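Local coordinates for protein alcohol dehydrogenase, zinc-containing (Streptococcus pneumoniae serotype 2, PDB 5YLN) that probably oxidises alcohols to aldehydes or ketones with NAD+ as a zinc-dependent dehydrogenase of the medium-chain type, at residues 187-192 with 316-321. Numbering follows the deposited sequence.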
# COMPACT_ATOMS: atom_id res chain seq x y z
N ALA A 187 -7.16 12.99 12.51
CA ALA A 187 -7.14 12.77 11.06
C ALA A 187 -8.24 13.58 10.37
O ALA A 187 -8.04 14.07 9.25
CB ALA A 187 -7.32 11.29 10.76
N LEU A 188 -9.41 13.68 11.01
CA LEU A 188 -10.50 14.47 10.46
C LEU A 188 -10.10 15.93 10.29
O LEU A 188 -10.39 16.55 9.27
CB LEU A 188 -11.71 14.34 11.38
CG LEU A 188 -12.93 15.21 11.06
CD1 LEU A 188 -13.50 14.91 9.66
CD2 LEU A 188 -14.00 15.00 12.14
N LEU A 189 -9.42 16.50 11.30
CA LEU A 189 -9.03 17.91 11.21
C LEU A 189 -8.02 18.13 10.09
O LEU A 189 -8.14 19.09 9.32
CB LEU A 189 -8.44 18.39 12.54
CG LEU A 189 -9.45 18.45 13.69
CD1 LEU A 189 -8.74 18.80 14.97
CD2 LEU A 189 -10.54 19.45 13.39
N THR A 190 -7.00 17.29 10.00
CA THR A 190 -5.97 17.52 9.01
C THR A 190 -6.38 17.08 7.61
O THR A 190 -5.82 17.59 6.63
CB THR A 190 -4.66 16.82 9.42
OG1 THR A 190 -4.86 15.40 9.50
CG2 THR A 190 -4.19 17.35 10.77
N ALA A 191 -7.35 16.16 7.48
CA ALA A 191 -7.85 15.82 6.15
C ALA A 191 -8.50 17.02 5.48
O ALA A 191 -8.60 17.06 4.25
CB ALA A 191 -8.86 14.67 6.19
N GLN A 192 -9.02 17.95 6.28
CA GLN A 192 -9.67 19.12 5.70
C GLN A 192 -8.67 20.10 5.07
O GLN A 192 -9.10 20.98 4.33
CB GLN A 192 -10.52 19.81 6.76
CG GLN A 192 -11.73 19.01 7.12
CD GLN A 192 -12.43 19.47 8.41
OE1 GLN A 192 -13.19 20.43 8.39
NE2 GLN A 192 -12.20 18.76 9.50
N PRO A 316 -6.56 22.81 16.40
CA PRO A 316 -6.44 21.51 17.10
C PRO A 316 -6.69 21.58 18.59
O PRO A 316 -6.88 20.53 19.22
CB PRO A 316 -4.99 21.10 16.81
CG PRO A 316 -4.28 22.40 16.53
CD PRO A 316 -5.27 23.25 15.84
N GLU A 317 -6.72 22.78 19.19
CA GLU A 317 -6.96 22.84 20.62
C GLU A 317 -8.33 22.29 21.00
O GLU A 317 -8.55 22.01 22.17
CB GLU A 317 -6.81 24.28 21.14
CG GLU A 317 -7.71 25.32 20.49
CD GLU A 317 -7.13 25.91 19.19
OE1 GLU A 317 -7.60 27.00 18.80
OE2 GLU A 317 -6.23 25.31 18.57
N LYS A 318 -9.23 22.10 20.03
CA LYS A 318 -10.52 21.51 20.39
C LYS A 318 -10.45 20.00 20.64
O LYS A 318 -11.44 19.42 21.06
CB LYS A 318 -11.58 21.84 19.33
CG LYS A 318 -11.23 21.53 17.89
CD LYS A 318 -12.28 22.11 16.93
CE LYS A 318 -11.73 22.24 15.51
NZ LYS A 318 -12.60 23.06 14.62
N LEU A 319 -9.29 19.37 20.40
CA LEU A 319 -9.06 18.01 20.87
C LEU A 319 -8.94 17.92 22.39
O LEU A 319 -8.99 16.82 22.94
CB LEU A 319 -7.79 17.45 20.23
CG LEU A 319 -7.98 17.14 18.73
CD1 LEU A 319 -6.65 16.96 18.02
CD2 LEU A 319 -8.87 15.92 18.53
N VAL A 320 -8.76 19.04 23.09
CA VAL A 320 -8.51 19.02 24.53
C VAL A 320 -9.80 19.37 25.26
O VAL A 320 -10.39 20.43 25.02
CB VAL A 320 -7.37 19.97 24.92
CG1 VAL A 320 -7.27 20.05 26.47
CG2 VAL A 320 -6.06 19.48 24.31
N THR A 321 -10.22 18.49 26.17
CA THR A 321 -11.51 18.60 26.84
C THR A 321 -11.42 18.68 28.36
O THR A 321 -12.37 19.16 28.98
CB THR A 321 -12.41 17.42 26.46
OG1 THR A 321 -11.75 16.20 26.81
CG2 THR A 321 -12.71 17.41 24.94
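Helix 182-191, which follows the first strand of the Rossmann-type nucleotide-binding domain, meets the short 3-10 turn 316-319 through Leu189, the one residue of 187-192 that touches 316-321. Its two methyls divide the work. Leu189 CD1 lies 4.1 Å from both Pro316 CA and Leu319 CD1, the two leucines reaching toward each other tip to tip. Leu189 CD2 sits against the methylene Lys318 CE at 3.7 Å. No hydrogen bond crosses between the segments, and the touching atoms are all carbons. The contact buries 140 Å² summed over both sides; Leu189, Pro316 and Leu319 are buried.

Lys318 is the partly exposed member of the contact. With chi1 at 52° its CG lies between the backbone N and the carbonyl carbon, and the chain then runs extended, carrying CE across the leucine branch and the ammonium on toward Phe215, with which it makes a cation-pi contact.

In the fold, 316-321 leads from helix 302-310 into strand 322-325, so the contact joins the helix after the first strand of the parallel six-stranded sheet to the segment by which the chain returns to the mixed sheet of the GroES-like catalytic domain, where strand 322-325 runs parallel to 347-350. Leu319 also touches Met151 of helix 146-151, and its side chain is about 12 Å from that of Cys42, a zinc ligand. The 3-10 turn has successive i to i+3 bonds, Leu319 N to Pro316 O at 2.9 Å and Val320 N to Glu317 O at 3.1 Å. On the other segment, Gln192 NE2 donates to Leu188 O at 2.9 Å, nearly straight (175°) but from above the carbonyl plane, and also bonds Phe215 O.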